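Local coordinates for kelch domain-containing protein (Colletotrichum graminicola M1.001, PDB 5C86) that probably oxidises alcohols as a copper-dependent member of the galactose oxidase and glyoxal oxidase family (AA5), and is modelled here in its apo form, at residues A[141-146]-A[162-167]; A[4-9]-A[326-331]; A[254-259]-A[269-274]. All coordinates share one frame; numbering follows the deposited sequence.

Interaction 1 (A[141-146]-A[162-167])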
ATOM      1  N   ALA A 141     -10.495  22.503   0.659  1.00 25.14           N
ATOM      2  CA  ALA A 141     -11.640  23.345   0.938  1.00 28.23           C
ATOM      3  C   ALA A 141     -12.904  22.662   0.487  1.00 26.60           C
ATOM      4  O   ALA A 141     -12.907  21.972  -0.520  1.00 25.67           O
ATOM      5  CB  ALA A 141     -11.438  24.663   0.171  1.00 29.45           C
ATOM      6  N   GLY A 142     -13.982  22.835   1.219  1.00 25.37           N
ATOM      7  CA  GLY A 142     -15.274  22.258   0.929  1.00 22.25           C
ATOM      8  C   GLY A 142     -15.424  20.840   1.460  1.00 23.57           C
ATOM      9  O   GLY A 142     -14.409  20.204   1.810  1.00 27.00           O
ATOM     10  N   THR A 143     -16.648  20.366   1.579  1.00 21.67           N
ATOM     11  CA  THR A 143     -16.948  19.001   2.011  1.00 23.34           C
ATOM     12  C   THR A 143     -16.174  18.085   1.077  1.00 21.12           C
ATOM     13  O   THR A 143     -16.309  18.172  -0.158  1.00 21.17           O
ATOM     14  CB  THR A 143     -18.436  18.673   1.891  1.00 22.91           C
ATOM     15  OG1 THR A 143     -19.173  19.633   2.669  1.00 27.73           O
ATOM     16  CG2 THR A 143     -18.824  17.323   2.463  1.00 23.51           C
ATOM     17  N   ARG A 144     -15.352  17.201   1.661  1.00 20.21           N
ATOM     18  CA  ARG A 144     -14.444  16.406   0.829  1.00 19.50           C
ATOM     19  C   ARG A 144     -15.094  15.133   0.264  1.00 18.89           C
ATOM     20  O   ARG A 144     -14.677  13.997   0.495  1.00 17.68           O
ATOM     21  CB  ARG A 144     -13.187  16.090   1.635  1.00 17.71           C
ATOM     22  CG  ARG A 144     -12.519  17.320   2.275  1.00 19.61           C
ATOM     23  CD  ARG A 144     -11.817  18.355   1.343  1.00 20.41           C
ATOM     24  NE  ARG A 144     -10.774  19.087   2.124  1.00 19.69           N
ATOM     25  CZ  ARG A 144     -11.023  19.981   3.064  1.00 22.46           C
ATOM     26  NH1 ARG A 144     -12.266  20.414   3.227  1.00 23.93           N
ATOM     27  NH2 ARG A 144     -10.037  20.496   3.789  1.00 22.69           N
ATOM     28  N   ASN A 145     -16.106  15.305  -0.556  1.00 17.84           N
ATOM     29  CA  ASN A 145     -16.831  14.266  -1.175  1.00 17.31           C
ATOM     30  C   ASN A 145     -16.062  13.523  -2.275  1.00 16.86           C
ATOM     31  O   ASN A 145     -14.930  13.870  -2.585  1.00 17.62           O
ATOM     32  CB  ASN A 145     -18.185  14.777  -1.702  1.00 19.31           C
ATOM     33  CG  ASN A 145     -19.080  15.261  -0.604  1.00 19.76           C
ATOM     34  OD1 ASN A 145     -19.231  14.622   0.426  1.00 20.09           O
ATOM     35  ND2 ASN A 145     -19.799  16.354  -0.859  1.00 21.00           N
ATOM     36  N   GLY A 146     -16.688  12.439  -2.733  1.00 18.97           N
ATOM     37  CA  GLY A 146     -16.022  11.551  -3.706  1.00 20.12           C
ATOM     38  C   GLY A 146     -15.933  12.087  -5.088  1.00 20.71           C
ATOM     39  O   GLY A 146     -16.858  12.799  -5.551  1.00 20.83           O
ATOM     40  N   CYS A 162     -21.642   9.655  -4.049  1.00 19.25           N
ATOM     41  CA  CYS A 162     -20.495   9.253  -3.145  1.00 18.67           C
ATOM     42  C   CYS A 162     -20.067  10.344  -2.172  1.00 18.88           C
ATOM     43  O   CYS A 162     -18.974  10.863  -2.249  1.00 20.67           O
ATOM     44  CB  CYS A 162     -19.290   8.847  -3.988  1.00 17.75           C
ATOM     45  SG  CYS A 162     -19.580   7.534  -5.186  1.00 21.29           S
ATOM     46  N   PRO A 163     -20.964  10.703  -1.235  1.00 20.95           N
ATOM     47  CA  PRO A 163     -20.707  11.625  -0.212  1.00 19.77           C
ATOM     48  C   PRO A 163     -19.746  11.044   0.796  1.00 16.85           C
ATOM     49  O   PRO A 163     -19.760   9.828   1.054  1.00 19.29           O
ATOM     50  CB  PRO A 163     -22.100  11.763   0.462  1.00 20.29           C
ATOM     51  CG  PRO A 163     -22.760  10.477   0.268  1.00 21.34           C
ATOM     52  CD  PRO A 163     -22.337  10.154  -1.146  1.00 20.86           C
ATOM     53  N   VAL A 164     -18.946  11.905   1.391  1.00 18.38           N
ATOM     54  CA  VAL A 164     -18.059  11.475   2.440  1.00 17.10           C
ATOM     55  C   VAL A 164     -18.752  11.210   3.768  1.00 19.97           C
ATOM     56  O   VAL A 164     -18.217  10.484   4.618  1.00 18.12           O
ATOM     57  CB  VAL A 164     -16.854  12.440   2.578  1.00 18.04           C
ATOM     58  CG1 VAL A 164     -17.244  13.752   3.221  1.00 18.80           C
ATOM     59  CG2 VAL A 164     -15.722  11.791   3.338  1.00 18.30           C
ATOM     60  N   LYS A 165     -19.906  11.859   4.051  1.00 19.40           N
ATOM     61  CA  LYS A 165     -20.507  11.729   5.358  1.00 20.61           C
ATOM     62  C   LYS A 165     -20.566  10.351   5.955  1.00 18.60           C
ATOM     63  O   LYS A 165     -20.173  10.198   7.137  1.00 19.53           O
ATOM     64  CB  LYS A 165     -21.920  12.366   5.403  1.00 22.86           C
ATOM     65  CG  LYS A 165     -22.537  12.490   6.798  1.00 25.93           C
ATOM     66  CD  LYS A 165     -23.942  13.198   6.634  0.85 29.82           C
ATOM     67  CE  LYS A 165     -24.737  13.190   7.915  0.60 31.66           C
ATOM     68  NZ  LYS A 165     -23.985  13.899   8.982  0.55 32.51           N
ATOM     69  N   PRO A 166     -21.004   9.291   5.181  1.00 18.41           N
ATOM     70  CA  PRO A 166     -21.168   7.956   5.771  1.00 18.53           C
ATOM     71  C   PRO A 166     -19.865   7.407   6.418  1.00 16.56           C
ATOM     72  O   PRO A 166     -19.957   6.604   7.304  1.00 17.00           O
ATOM     73  CB  PRO A 166     -21.616   7.054   4.593  1.00 21.36           C
ATOM     74  CG  PRO A 166     -22.170   8.000   3.616  1.00 22.08           C
ATOM     75  CD  PRO A 166     -21.503   9.319   3.795  1.00 20.21           C
ATOM     76  N   LEU A 167     -18.709   7.806   5.894  1.00 17.63           N
ATOM     77  CA  LEU A 167     -17.411   7.227   6.447  1.00 16.74           C
ATOM     78  C   LEU A 167     -16.799   8.087   7.510  1.00 17.92           C
ATOM     79  O   LEU A 167     -15.844   7.645   8.152  1.00 17.01           O
ATOM     80  CB  LEU A 167     -16.426   7.000   5.305  1.00 16.23           C
ATOM     81  CG  LEU A 167     -15.823   8.207   4.558  1.00 15.45           C
ATOM     82  CD1 LEU A 167     -14.804   9.004   5.338  1.00 17.91           C
ATOM     83  CD2 LEU A 167     -15.199   7.709   3.258  1.00 17.44           C
TER
HETATM   84  O   HOH W   1     -20.848  14.379   2.627  1.00 20.06           O
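The side chain of N145 reaches across to the turn at P163 and V164. Its CB lies 4.0 Å from C162 O, and CG, held anti to the carbonyl carbon (chi1 -63°), carries the amide on toward the backbone beyond. At the tip, OD1 accepts the backbone N-H of V164: the V164 N to N145 OD1 distance is 2.9 Å, the bond is nearly straight at 171°, and the donor sits in the amide plane on a lone pair. The same oxygen lies 3.4 Å from P163 CA and accepts a second hydrogen bond, from a water, which in turn accepts the N-H of K165. OD1 is thus gripped by two bonds, from V164 N and from the water.

One residue on, the backbone adds a second direct bond, G146 N to C162 O at 2.8 Å. V164 points its CB at 141-146, where it rests 3.4 Å from R144 O, while CG1, between the backbone N and the carbonyl carbon at chi1 74°, meets T143 CG2 at 4.0 Å. R144, the centre of an inverse gamma turn, directs its guanidinium away from 162-167, and NH1 donates to G142 O in the guanidinium plane.

The contact ties the loop before strand 147-150 to the loop after strand 155-158, both flanking the outer hairpin of a four-stranded antiparallel blade of the Kelch beta-propeller.

Interaction 2 (A[4-9]-A[326-331])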
ATOM      1  N   GLY A   4      13.392 -13.556  10.915  1.00 16.55           N
ATOM      2  CA  GLY A   4      13.991 -12.893   9.821  1.00 16.10           C
ATOM      3  C   GLY A   4      15.239 -12.173  10.189  1.00 16.10           C
ATOM      4  O   GLY A   4      15.885 -12.506  11.212  1.00 19.29           O
ATOM      5  N   LYS A   5      15.590 -11.217   9.412  1.00 17.00           N
ATOM      6  CA  LYS A   5      16.839 -10.498   9.586  1.00 20.18           C
ATOM      7  C   LYS A   5      16.774  -9.150   8.972  1.00 18.23           C
ATOM      8  O   LYS A   5      16.293  -8.996   7.874  1.00 16.83           O
ATOM      9  CB  LYS A   5      17.951 -11.297   8.908  1.00 22.21           C
ATOM     10  CG  LYS A   5      19.345 -10.776   9.189  1.00 28.81           C
ATOM     11  CD  LYS A   5      20.411 -11.775   8.728  0.80 27.40           C
ATOM     12  CE  LYS A   5      21.753 -11.396   9.337  0.65 30.59           C
ATOM     13  NZ  LYS A   5      22.336 -10.246   8.617  0.60 29.58           N
ATOM     14  N   TRP A   6      17.359  -8.128   9.619  1.00 17.43           N
ATOM     15  CA  TRP A   6      17.503  -6.829   9.065  1.00 16.61           C
ATOM     16  C   TRP A   6      18.774  -6.677   8.255  1.00 17.96           C
ATOM     17  O   TRP A   6      19.800  -7.167   8.711  1.00 21.34           O
ATOM     18  CB  TRP A   6      17.570  -5.768  10.191  1.00 16.94           C
ATOM     19  CG  TRP A   6      16.323  -5.634  10.940  1.00 18.77           C
ATOM     20  CD1 TRP A   6      16.103  -6.039  12.156  1.00 19.33           C
ATOM     21  CD2 TRP A   6      15.160  -4.915  10.522  1.00 15.33           C
ATOM     22  NE1 TRP A   6      14.832  -5.701  12.564  1.00 20.77           N
ATOM     23  CE2 TRP A   6      14.221  -5.004  11.571  1.00 17.90           C
ATOM     24  CE3 TRP A   6      14.823  -4.258   9.377  1.00 15.26           C
ATOM     25  CZ2 TRP A   6      12.942  -4.388  11.500  1.00 16.51           C
ATOM     26  CZ3 TRP A   6      13.509  -3.607   9.310  1.00 17.18           C
ATOM     27  CH2 TRP A   6      12.623  -3.706  10.373  1.00 14.59           C
ATOM     28  N   GLY A   7      18.729  -5.974   7.160  1.00 19.61           N
ATOM     29  CA  GLY A   7      19.926  -5.567   6.457  1.00 23.28           C
ATOM     30  C   GLY A   7      20.519  -4.283   7.024  1.00 23.23           C
ATOM     31  O   GLY A   7      20.021  -3.741   7.992  1.00 24.96           O
ATOM     32  N   PRO A   8      21.523  -3.760   6.361  1.00 24.14           N
ATOM     33  CA  PRO A   8      22.132  -2.550   6.904  1.00 27.37           C
ATOM     34  C   PRO A   8      21.252  -1.326   6.771  1.00 26.11           C
ATOM     35  O   PRO A   8      20.336  -1.260   5.902  1.00 22.76           O
ATOM     36  CB  PRO A   8      23.368  -2.372   5.994  1.00 29.85           C
ATOM     37  CG  PRO A   8      23.010  -3.094   4.726  1.00 30.15           C
ATOM     38  CD  PRO A   8      22.289  -4.312   5.242  1.00 26.76           C
ATOM     39  N   MET A   9      21.501  -0.320   7.624  0.50 26.51           N
ATOM     40  CA  MET A   9      20.745   0.917   7.574  0.50 27.01           C
ATOM     41  C   MET A   9      21.067   1.641   6.273  0.50 26.65           C
ATOM     42  O   MET A   9      22.236   1.745   5.894  0.50 28.23           O
ATOM     43  CB  MET A   9      21.037   1.866   8.771  0.50 31.87           C
ATOM     44  CG  MET A   9      20.591   1.427  10.181  0.50 33.99           C
ATOM     45  SD  MET A   9      18.869   1.593  10.759  0.50 43.77           S
ATOM     46  CE  MET A   9      18.100   2.505   9.494  0.50 32.46           C
ATOM     47  N   THR A 326      12.250  -9.679  14.423  1.00 16.98           N
ATOM     48  CA  THR A 326      13.382  -9.027  15.102  1.00 16.82           C
ATOM     49  C   THR A 326      13.074  -7.531  15.299  1.00 16.29           C
ATOM     50  O   THR A 326      12.745  -6.810  14.360  1.00 15.90           O
ATOM     51  CB  THR A 326      14.675  -9.263  14.328  1.00 23.23           C
ATOM     52  OG1 THR A 326      14.991 -10.666  14.377  1.00 28.93           O
ATOM     53  CG2 THR A 326      15.828  -8.549  14.953  1.00 22.66           C
ATOM     54  N   PRO A 327      13.252  -7.062  16.545  1.00 18.23           N
ATOM     55  CA  PRO A 327      13.044  -5.637  16.784  1.00 17.98           C
ATOM     56  C   PRO A 327      14.008  -4.708  16.084  1.00 17.10           C
ATOM     57  O   PRO A 327      15.134  -5.093  15.698  1.00 17.60           O
ATOM     58  CB  PRO A 327      13.189  -5.462  18.314  1.00 20.39           C
ATOM     59  CG  PRO A 327      13.862  -6.656  18.775  1.00 25.93           C
ATOM     60  CD  PRO A 327      13.582  -7.775  17.786  1.00 21.98           C
ATOM     61  N   HIS A 328      13.503  -3.501  15.848  1.00 17.28           N
ATOM     62  CA  HIS A 328      14.305  -2.399  15.322  1.00 16.70           C
ATOM     63  C   HIS A 328      14.583  -1.472  16.539  1.00 18.14           C
ATOM     64  O   HIS A 328      13.965  -1.593  17.576  1.00 20.50           O
ATOM     65  CB  HIS A 328      13.667  -1.742  14.099  1.00 16.46           C
ATOM     66  CG  HIS A 328      12.245  -1.331  14.287  1.00 16.45           C
ATOM     67  ND1 HIS A 328      11.162  -2.170  14.122  1.00 17.13           N
ATOM     68  CD2 HIS A 328      11.740  -0.160  14.719  1.00 13.68           C
ATOM     69  CE1 HIS A 328      10.044  -1.488  14.378  1.00 13.32           C
ATOM     70  NE2 HIS A 328      10.380  -0.266  14.734  1.00 19.41           N
ATOM     71  N   THR A 329      15.524  -0.572  16.319  1.00 20.24           N
ATOM     72  CA  THR A 329      15.933   0.384  17.372  1.00 23.28           C
ATOM     73  C   THR A 329      15.371   1.764  17.186  1.00 22.37           C
ATOM     74  O   THR A 329      15.072   2.449  18.178  1.00 25.93           O
ATOM     75  CB  THR A 329      17.471   0.465  17.491  1.00 25.57           C
ATOM     76  OG1 THR A 329      18.063   0.836  16.248  1.00 27.85           O
ATOM     77  CG2 THR A 329      18.010  -0.822  18.039  1.00 30.72           C
ATOM     78  N   VAL A 330      15.070   2.134  15.961  1.00 19.58           N
ATOM     79  CA  VAL A 330      14.505   3.425  15.649  1.00 18.54           C
ATOM     80  C   VAL A 330      12.968   3.344  15.664  1.00 19.75           C
ATOM     81  O   VAL A 330      12.401   2.536  14.933  1.00 17.40           O
ATOM     82  CB  VAL A 330      14.978   3.966  14.293  1.00 20.40           C
ATOM     83  CG1 VAL A 330      14.385   5.309  13.961  1.00 21.57           C
ATOM     84  CG2 VAL A 330      16.537   4.086  14.279  1.00 21.50           C
ATOM     85  N   PRO A 331      12.292   4.257  16.361  1.00 15.96           N
ATOM     86  CA  PRO A 331      10.788   4.268  16.317  1.00 16.52           C
ATOM     87  C   PRO A 331      10.311   4.530  14.911  1.00 16.26           C
ATOM     88  O   PRO A 331      10.900   5.348  14.187  1.00 16.53           O
ATOM     89  CB  PRO A 331      10.390   5.432  17.232  1.00 16.63           C
ATOM     90  CG  PRO A 331      11.556   5.541  18.125  1.00 19.47           C
ATOM     91  CD  PRO A 331      12.776   5.292  17.302  1.00 18.39           C
TER
HETATM   92  O   HOH W   2      17.415 -11.183  13.191  1.00 28.74           O
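W6 and the backbone of T326 and P327 supply the polar part of this contact. The indole NE1 donates to T326 O at 3.0 Å, with a bent N-H...O angle of 143°. T326 O lies at the edge of the indole, near its plane, whereas NE1 stands above the plane of the T326 carbonyl group. A second, weak bond runs from W6 NE1 to P327 O at 3.2 Å. One N-H is therefore shared between two successive carbonyls, the second weakly. Two residues before W6, a water donates to G4 O and lies 2.7 Å from T326 OG1.

The apolar contacts follow the same ring. With OG1 of T326 beside the backbone N (chi1 -66°), CG2 falls anti to that N and lies 3.8 Å from W6 CD1; the two side chains slide past each other in opposite directions. On the benzene side, W6 CZ2 approaches H328 CB at 3.8 Å. The W6 and H328 rings form an oblique aromatic pair, with centroids 5.8 Å apart and planes at 82°.

The contact lies at the surface and joins the N-terminal strand 5-11, an outermost strand of its four-stranded antiparallel sheet, to the loop between strands 321-324 and 336-340, the latter outermost at the other side of that sheet. Next to W6, strand 364-369 contributes Q366 and W368, whose ring meets the indole, while backbone bonds from K5 to S369 and from G7 to F367 bind the two strands. Strand 5-11 thus completes a blade whose other three strands come from late in the chain (336-369), the ring-closing arrangement of beta-propellers.

Interaction 3 (A[254-259]-A[269-274])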
ATOM      1  N   ALA A 254      -7.730  -7.091  15.771  1.00 11.99           N
ATOM      2  CA  ALA A 254      -7.350  -7.790  14.510  1.00 12.36           C
ATOM      3  C   ALA A 254      -8.668  -8.418  13.963  1.00 12.93           C
ATOM      4  O   ALA A 254      -9.358  -9.138  14.690  1.00 14.48           O
ATOM      5  CB  ALA A 254      -6.316  -8.772  14.737  1.00 13.22           C
ATOM      6  N   HIS A 255      -8.951  -8.195  12.700  1.00 12.49           N
ATOM      7  CA  HIS A 255     -10.169  -8.711  12.031  1.00 14.27           C
ATOM      8  C   HIS A 255      -9.830  -9.182  10.636  1.00 14.46           C
ATOM      9  O   HIS A 255      -8.862  -8.703  10.002  1.00 12.40           O
ATOM     10  CB  HIS A 255     -11.291  -7.706  11.904  1.00 15.21           C
ATOM     11  CG  HIS A 255     -11.835  -7.252  13.202  1.00 14.81           C
ATOM     12  ND1 HIS A 255     -11.234  -6.278  13.991  1.00 16.31           N
ATOM     13  CD2 HIS A 255     -12.919  -7.690  13.902  1.00 17.44           C
ATOM     14  CE1 HIS A 255     -11.952  -6.118  15.104  1.00 19.40           C
ATOM     15  NE2 HIS A 255     -12.978  -6.963  15.073  1.00 17.28           N
ATOM     16  N   ILE A 256     -10.562 -10.199  10.158  0.59 12.87           N
ATOM     17  CA  ILE A 256     -10.592 -10.544   8.750  0.59 13.07           C
ATOM     18  C   ILE A 256     -11.973 -10.267   8.202  0.59 13.11           C
ATOM     19  O   ILE A 256     -12.947 -10.767   8.757  0.59 13.39           O
ATOM     20  CB  ILE A 256     -10.197 -12.030   8.508  0.59 12.98           C
ATOM     21  CG1 ILE A 256      -8.719 -12.303   8.779  0.59 13.10           C
ATOM     22  CG2 ILE A 256     -10.642 -12.470   7.090  0.59 13.41           C
ATOM     23  CD1 ILE A 256      -8.377 -13.794   8.877  0.59 13.69           C
ATOM     24  N   LEU A 257     -12.038  -9.497   7.132  1.00 12.28           N
ATOM     25  CA  LEU A 257     -13.242  -9.126   6.398  1.00 14.17           C
ATOM     26  C   LEU A 257     -13.329 -10.001   5.193  1.00 14.53           C
ATOM     27  O   LEU A 257     -12.273 -10.283   4.520  1.00 13.62           O
ATOM     28  CB  LEU A 257     -13.206  -7.672   5.930  1.00 13.67           C
ATOM     29  CG  LEU A 257     -12.758  -6.599   6.896  1.00 17.05           C
ATOM     30  CD1 LEU A 257     -12.982  -5.208   6.335  1.00 17.95           C
ATOM     31  CD2 LEU A 257     -13.148  -6.678   8.303  1.00 18.92           C
ATOM     32  N   THR A 258     -14.558 -10.497   4.844  1.00 13.76           N
ATOM     33  CA  THR A 258     -14.717 -11.296   3.645  1.00 15.05           C
ATOM     34  C   THR A 258     -15.775 -10.642   2.805  1.00 14.90           C
ATOM     35  O   THR A 258     -16.897 -10.471   3.277  1.00 17.62           O
ATOM     36  CB  THR A 258     -15.125 -12.769   3.997  1.00 16.62           C
ATOM     37  OG1 THR A 258     -14.173 -13.390   4.869  1.00 17.80           O
ATOM     38  CG2 THR A 258     -15.219 -13.600   2.738  1.00 19.53           C
ATOM     39  N   LEU A 259     -15.440 -10.247   1.591  1.00 13.67           N
ATOM     40  CA  LEU A 259     -16.269  -9.505   0.679  1.00 16.12           C
ATOM     41  C   LEU A 259     -17.008 -10.504  -0.138  1.00 19.44           C
ATOM     42  O   LEU A 259     -16.409 -11.447  -0.633  1.00 21.76           O
ATOM     43  CB  LEU A 259     -15.440  -8.593  -0.251  1.00 18.38           C
ATOM     44  CG  LEU A 259     -15.017  -7.240   0.403  1.00 19.25           C
ATOM     45  CD1 LEU A 259     -14.236  -7.427   1.679  1.00 21.30           C
ATOM     46  CD2 LEU A 259     -14.189  -6.485  -0.589  1.00 21.04           C
ATOM     47  N   GLN A 269     -14.765 -11.353  10.921  1.00 16.20           N
ATOM     48  CA  GLN A 269     -14.279 -12.295  11.915  1.00 16.04           C
ATOM     49  C   GLN A 269     -13.223 -11.664  12.829  1.00 17.79           C
ATOM     50  O   GLN A 269     -12.209 -11.189  12.375  1.00 16.10           O
ATOM     51  CB  GLN A 269     -13.618 -13.519  11.206  1.00 18.30           C
ATOM     52  CG  GLN A 269     -13.144 -14.594  12.158  1.00 20.41           C
ATOM     53  CD  GLN A 269     -14.337 -15.119  12.929  1.00 26.92           C
ATOM     54  OE1 GLN A 269     -15.329 -15.559  12.306  1.00 31.27           O
ATOM     55  NE2 GLN A 269     -14.305 -14.991  14.263  1.00 27.70           N
ATOM     56  N   LYS A 270     -13.502 -11.598  14.093  1.00 14.79           N
ATOM     57  CA  LYS A 270     -12.500 -11.205  15.086  1.00 16.10           C
ATOM     58  C   LYS A 270     -11.487 -12.234  15.374  1.00 15.42           C
ATOM     59  O   LYS A 270     -11.769 -13.433  15.570  1.00 15.69           O
ATOM     60  CB  LYS A 270     -13.216 -10.767  16.348  1.00 17.02           C
ATOM     61  CG  LYS A 270     -12.325 -10.148  17.429  1.00 18.62           C
ATOM     62  CD  LYS A 270     -13.176  -9.544  18.542  1.00 20.83           C
ATOM     63  CE  LYS A 270     -12.300  -8.889  19.616  1.00 25.96           C
ATOM     64  NZ  LYS A 270     -11.357  -7.722  19.302  1.00 24.80           N
ATOM     65  N   LEU A 271     -10.196 -11.865  15.434  1.00 15.03           N
ATOM     66  CA  LEU A 271      -9.145 -12.726  15.733  1.00 16.25           C
ATOM     67  C   LEU A 271      -8.660 -12.377  17.163  1.00 15.26           C
ATOM     68  O   LEU A 271      -9.072 -11.334  17.736  1.00 15.61           O
ATOM     69  CB  LEU A 271      -7.948 -12.457  14.812  1.00 19.80           C
ATOM     70  CG  LEU A 271      -8.333 -12.474  13.296  1.00 23.81           C
ATOM     71  CD1 LEU A 271      -7.447 -11.602  12.441  1.00 27.14           C
ATOM     72  CD2 LEU A 271      -8.260 -13.940  12.934  1.00 29.26           C
ATOM     73  N   ALA A 272      -7.800 -13.214  17.708  1.00 14.74           N
ATOM     74  CA  ALA A 272      -7.097 -12.902  18.932  1.00 13.59           C
ATOM     75  C   ALA A 272      -6.323 -11.603  18.665  1.00 15.02           C
ATOM     76  O   ALA A 272      -5.788 -11.399  17.547  1.00 15.83           O
ATOM     77  CB  ALA A 272      -6.170 -14.005  19.354  1.00 16.18           C
ATOM     78  N   ASN A 273      -6.275 -10.729  19.652  1.00 14.89           N
ATOM     79  CA  ASN A 273      -5.506  -9.508  19.472  1.00 13.83           C
ATOM     80  C   ASN A 273      -4.059  -9.789  19.247  1.00 13.94           C
ATOM     81  O   ASN A 273      -3.478 -10.780  19.734  1.00 15.22           O
ATOM     82  CB  ASN A 273      -5.630  -8.635  20.711  1.00 14.49           C
ATOM     83  CG  ASN A 273      -6.926  -7.868  20.748  1.00 14.53           C
ATOM     84  OD1 ASN A 273      -8.002  -8.366  20.424  1.00 16.32           O
ATOM     85  ND2 ASN A 273      -6.817  -6.560  21.060  1.00 15.04           N
ATOM     86  N   GLY A 274      -3.353  -8.884  18.563  1.00 12.26           N
ATOM     87  CA  GLY A 274      -1.944  -8.980  18.445  1.00 13.01           C
ATOM     88  C   GLY A 274      -1.293  -8.591  19.819  1.00 12.27           C
ATOM     89  O   GLY A 274      -1.973  -8.156  20.734  1.00 14.93           O
TER
HETATM   90  O   HOH W   3      -9.063  -8.644  17.903  1.00 15.38           O
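The two outer strands of a four-stranded antiparallel propeller blade meet here, in the beta hairpin of strands 254-258 and 267-270. I256 and Q269 form a hydrogen-bonded pair: I256 N donates to Q269 O and Q269 N donates to I256 O, both at 2.9 Å. H255 and K270 make the adjoining non-hydrogen-bonded pair, where H255 CA approaches Q269 O at 3.2 Å in a CA-H...O contact. Beyond it L271 N donates to A254 O at 2.9 Å and carries the pairing on past the bridges.

On one face of the hairpin the H255 imidazole crosses obliquely against K270. H255 CD2 lies 3.7 Å from K270 CA, and H255 NE2 lies near both CB and CG of the lysine. The lysine chain starts with CG anti to its backbone N (chi1 -172°), runs extended past the ring and bends at NZ. NZ lies 4.6 Å from H255 NE2, near enough that a positive charge on the lysine would probably disfavour protonation of the imidazole.

I256 and Q269 direct their CB atoms to the other face. There I256 and L271 cross at about a right angle, and, in the one of its two conformers given, I256 CG1 meets L271 CD1 at 3.9 Å. L271 CG stands anti to its carbonyl carbon (chi1 -53°); from it CD1 also reaches A254 CB, so this methyl group packs against A254 and I256 and against the H255 backbone N between them. Strand 235-239 flanks the hairpin on its inward side, with T238 against H255 and Y239 against A254.

Where 269-274 leaves the strand, a water joins both segments: it accepts from A254 N and from K270 NZ, and the water oxygen lies 2.8 Å from that NZ.

Overall arrangement
Interactions 1 and 3 follow one another along the chain and involve different blades of the propeller, their centres 27 Å apart and their nearest atoms about 13 Å apart. Interaction 2 spans them both: pairing 4-9 with 326-331 closes a loop of more than 300 residues within which the other two are nested. It lies across the chain's centre from interaction 1, with about 39 Å between centres; from interaction 3 its centre is about 27 Å away and its nearest atoms about 14 Å. Relative to the copper site, empty in this apo model, only interaction 1 comes near, its R144 side chain about 9 Å from that of the copper ligand Y120; interactions 2 and 3 lie away from it.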